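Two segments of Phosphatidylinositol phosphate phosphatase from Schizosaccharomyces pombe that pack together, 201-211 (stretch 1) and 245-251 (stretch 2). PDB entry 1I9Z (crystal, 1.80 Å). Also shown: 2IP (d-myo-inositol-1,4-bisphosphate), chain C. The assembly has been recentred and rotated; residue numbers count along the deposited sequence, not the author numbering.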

# COMPACT_ATOMS: atom_id res chain seq x y z
N TYR A 201 -4.71 -9.40 0.78
CA TYR A 201 -4.05 -8.22 1.36
C TYR A 201 -4.20 -7.01 0.44
O TYR A 201 -3.98 -7.13 -0.79
CB TYR A 201 -2.55 -8.51 1.55
CG TYR A 201 -2.25 -9.78 2.31
CD1 TYR A 201 -1.36 -10.72 1.80
CD2 TYR A 201 -2.82 -10.01 3.59
CE1 TYR A 201 -1.01 -11.86 2.51
CE2 TYR A 201 -2.49 -11.14 4.31
CZ TYR A 201 -1.59 -12.07 3.78
OH TYR A 201 -1.27 -13.20 4.47
N VAL A 202 -4.54 -5.84 1.00
CA VAL A 202 -4.64 -4.63 0.20
C VAL A 202 -3.86 -3.53 0.96
O VAL A 202 -4.07 -3.38 2.19
CB VAL A 202 -6.11 -4.13 0.09
CG1 VAL A 202 -6.13 -2.83 -0.75
CG2 VAL A 202 -7.03 -5.20 -0.54
N VAL A 203 -3.00 -2.77 0.29
CA VAL A 203 -2.28 -1.67 0.98
C VAL A 203 -2.62 -0.48 0.13
O VAL A 203 -2.43 -0.52 -1.11
CB VAL A 203 -0.73 -1.85 1.04
CG1 VAL A 203 -0.09 -0.60 1.69
CG2 VAL A 203 -0.39 -3.07 1.88
N TRP A 204 -3.22 0.54 0.76
CA TRP A 204 -3.64 1.74 0.01
C TRP A 204 -2.93 2.89 0.71
O TRP A 204 -3.07 3.06 1.92
CB TRP A 204 -5.14 1.90 0.09
CG TRP A 204 -5.76 2.94 -0.74
CD1 TRP A 204 -5.19 4.07 -1.26
CD2 TRP A 204 -7.14 2.98 -1.13
NE1 TRP A 204 -6.12 4.79 -1.95
CE2 TRP A 204 -7.33 4.14 -1.87
CE3 TRP A 204 -8.23 2.13 -0.89
CZ2 TRP A 204 -8.60 4.50 -2.40
CZ3 TRP A 204 -9.50 2.50 -1.44
CH2 TRP A 204 -9.65 3.66 -2.17
N PHE A 205 -2.21 3.72 -0.04
CA PHE A 205 -1.40 4.72 0.58
C PHE A 205 -1.12 5.91 -0.33
O PHE A 205 -1.43 5.87 -1.51
CB PHE A 205 -0.03 4.07 0.96
CG PHE A 205 0.85 3.68 -0.28
CD1 PHE A 205 1.84 4.55 -0.75
CD2 PHE A 205 0.66 2.47 -0.94
CE1 PHE A 205 2.63 4.21 -1.85
CE2 PHE A 205 1.44 2.10 -2.05
CZ PHE A 205 2.45 2.98 -2.51
N GLY A 206 -0.50 6.93 0.25
CA GLY A 206 -0.10 8.10 -0.54
C GLY A 206 -0.40 9.40 0.16
O GLY A 206 -0.44 9.45 1.37
N ASP A 207 -0.60 10.47 -0.62
CA ASP A 207 -0.86 11.80 -0.07
C ASP A 207 -2.39 11.89 -0.09
O ASP A 207 -3.01 12.37 -1.05
CB ASP A 207 -0.26 12.88 -0.98
CG ASP A 207 -0.48 14.29 -0.42
OD1 ASP A 207 -1.30 14.43 0.54
OD2 ASP A 207 0.15 15.24 -0.95
N PHE A 208 -2.98 11.43 1.02
CA PHE A 208 -4.44 11.48 1.13
C PHE A 208 -4.91 12.89 1.44
O PHE A 208 -6.09 13.20 1.36
CB PHE A 208 -4.96 10.47 2.19
CG PHE A 208 -4.68 9.03 1.89
CD1 PHE A 208 -4.38 8.59 0.59
CD2 PHE A 208 -4.82 8.06 2.91
CE1 PHE A 208 -4.25 7.25 0.30
CE2 PHE A 208 -4.69 6.72 2.64
CZ PHE A 208 -4.41 6.30 1.33
N ASN A 209 -3.97 13.76 1.85
CA ASN A 209 -4.26 15.17 2.07
C ASN A 209 -5.10 15.55 3.26
O ASN A 209 -5.45 16.72 3.39
CB ASN A 209 -4.86 15.84 0.79
CG ASN A 209 -3.85 16.82 0.08
OD1 ASN A 209 -3.15 17.58 0.74
ND2 ASN A 209 -3.77 16.76 -1.27
N TYR A 210 -5.39 14.59 4.13
CA TYR A 210 -6.14 14.90 5.34
C TYR A 210 -5.28 15.73 6.26
O TYR A 210 -4.03 15.51 6.36
CB TYR A 210 -6.62 13.65 6.02
CG TYR A 210 -7.78 12.97 5.28
CD1 TYR A 210 -7.54 11.97 4.34
CD2 TYR A 210 -9.11 13.30 5.58
CE1 TYR A 210 -8.58 11.30 3.70
CE2 TYR A 210 -10.16 12.66 4.92
CZ TYR A 210 -9.86 11.64 3.98
OH TYR A 210 -10.89 11.00 3.36
N ARG A 211 -5.94 16.65 6.98
CA ARG A 211 -5.21 17.67 7.77
C ARG A 211 -5.48 17.62 9.28
O ARG A 211 -6.32 16.81 9.77
CB ARG A 211 -5.60 19.08 7.26
CG ARG A 211 -5.46 19.29 5.72
CD ARG A 211 -4.02 19.01 5.24
NE ARG A 211 -3.95 19.10 3.77
CZ ARG A 211 -3.73 20.24 3.11
NH1 ARG A 211 -3.54 21.38 3.78
NH2 ARG A 211 -3.76 20.24 1.76
N LYS A 245 -16.83 5.88 7.69
CA LYS A 245 -17.11 6.63 6.45
C LYS A 245 -16.04 6.36 5.32
O LYS A 245 -16.38 6.27 4.12
CB LYS A 245 -17.14 8.16 6.71
CG LYS A 245 -18.15 8.75 7.76
CD LYS A 245 -18.27 10.27 7.48
CE LYS A 245 -18.80 11.18 8.65
NZ LYS A 245 -18.50 12.71 8.47
N VAL A 246 -14.76 6.26 5.70
CA VAL A 246 -13.72 6.03 4.69
C VAL A 246 -12.82 4.90 5.10
O VAL A 246 -12.67 4.64 6.28
CB VAL A 246 -12.84 7.27 4.44
CG1 VAL A 246 -13.59 8.23 3.66
CG2 VAL A 246 -12.36 7.88 5.76
N PHE A 247 -12.21 4.24 4.12
CA PHE A 247 -11.31 3.12 4.40
C PHE A 247 -11.80 2.13 5.48
O PHE A 247 -11.07 1.80 6.40
CB PHE A 247 -9.89 3.60 4.81
CG PHE A 247 -9.25 4.55 3.80
CD1 PHE A 247 -9.35 5.91 3.96
CD2 PHE A 247 -8.59 4.04 2.68
CE1 PHE A 247 -8.80 6.80 3.04
CE2 PHE A 247 -8.04 4.94 1.74
CZ PHE A 247 -8.14 6.31 1.94
N PRO A 248 -13.04 1.65 5.34
CA PRO A 248 -13.52 0.69 6.35
C PRO A 248 -12.67 -0.59 6.30
O PRO A 248 -12.20 -1.07 5.24
CB PRO A 248 -15.00 0.43 5.94
CG PRO A 248 -15.02 0.70 4.41
CD PRO A 248 -14.05 1.95 4.31
N PHE A 249 -12.47 -1.16 7.46
CA PHE A 249 -11.67 -2.35 7.63
C PHE A 249 -10.19 -2.15 7.35
O PHE A 249 -9.46 -3.12 7.32
CB PHE A 249 -12.24 -3.53 6.81
CG PHE A 249 -13.68 -3.86 7.15
CD1 PHE A 249 -14.71 -3.51 6.27
CD2 PHE A 249 -14.01 -4.45 8.37
CE1 PHE A 249 -16.04 -3.74 6.61
CE2 PHE A 249 -15.36 -4.69 8.71
CZ PHE A 249 -16.36 -4.33 7.83
N PHE A 250 -9.75 -0.90 7.11
CA PHE A 250 -8.32 -0.64 6.98
C PHE A 250 -7.76 -0.22 8.34
O PHE A 250 -8.44 0.44 9.13
CB PHE A 250 -8.01 0.52 6.02
CG PHE A 250 -8.05 0.13 4.58
CD1 PHE A 250 -9.30 0.05 3.92
CD2 PHE A 250 -6.85 -0.21 3.90
CE1 PHE A 250 -9.36 -0.37 2.58
CE2 PHE A 250 -6.87 -0.62 2.55
CZ PHE A 250 -8.12 -0.70 1.89
N SER A 251 -6.51 -0.58 8.58
CA SER A 251 -5.85 -0.20 9.81
C SER A 251 -4.65 0.66 9.50
O SER A 251 -4.15 0.64 8.37
CB SER A 251 -5.37 -1.45 10.58
OG SER A 251 -6.52 -2.22 10.99
C1 2IP C . -5.11 24.99 0.09
C2 2IP C . -4.57 25.00 -1.36
C3 2IP C . -3.01 25.04 -1.40
C4 2IP C . -2.33 23.91 -0.57
C5 2IP C . -2.82 24.06 0.89
C6 2IP C . -4.37 23.94 1.00
O1 2IP C . -5.97 25.89 0.74
O2 2IP C . -4.96 23.86 -2.08
O3 2IP C . -2.55 24.91 -2.71
O4 2IP C . -0.88 24.07 -0.65
O5 2IP C . -2.23 23.05 1.71
O6 2IP C . -4.57 24.13 2.40
P4 2IP C . 0.08 23.03 -1.35
O41 2IP C . -0.26 21.62 -0.73
O42 2IP C . 1.48 23.39 -1.08
O43 2IP C . -0.29 23.18 -2.83
P1 2IP C . -7.41 25.83 1.16
O11 2IP C . -7.99 27.13 0.58
O12 2IP C . -8.27 24.66 0.75
O13 2IP C . -7.36 26.02 2.68

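The contact between the two stretches is made by side chains, with no hydrogen bond crossing it, and buries 334 Å² summed over both sides. Its evidence is therefore ring geometry and carbon-carbon distances.

Two aromatic pairs share the ring of F247. Against W204 the arrangement is edge-to-face: the planes meet at 76°, the six-membered ring of W204 and the ring of F247 have centroids 5.0 Å apart, and F247 CE2 lies over one face of the indole, 3.6 Å from W204 CD2. Against F208 the planes are only 20° from parallel, yet with centroids 4.9 Å apart the rings are slid past each other and barely overlap; F208 CE2 and F247 CZ approach to 3.5 Å. The CA-to-CB bond of F247 points sideways, but the end of the side chain, in the m rotamer (chi1 -54°), comes nearer to stretch 1, and F247 has the largest covered area in the contact, 92 Å².

Apolar packing of side chains on the strand against F250 makes a second group of contacts. Alternation along the strand directs V202 and W204 toward stretch 2 and V203 away, so V202 CG1 meets F250 CZ at 3.9 Å, near the plane of the phenyl ring, and W204 CB meets F250 CE2 at 3.9 Å. In a separate contact, Y210 OH lies 3.9 Å from V246 CG1, a van der Waals approach; the hydroxyl is hydrogen-bonded elsewhere in the structure.

Hydrogen bonds occur within each stretch, one closing the turn of stretch 2 and two holding the R211 guanidinium to N209. The type II turn from F247 to F250 is closed by F250 N to F247 O at 3.1 Å. R211 NE donates to N209 O at 2.8 Å and R211 NH2 to N209 OD1 at 2.9 Å. Away from the interface, R211 NH1 donates to 2IP O5 at 3.0 Å and 2IP O6 at 3.2 Å.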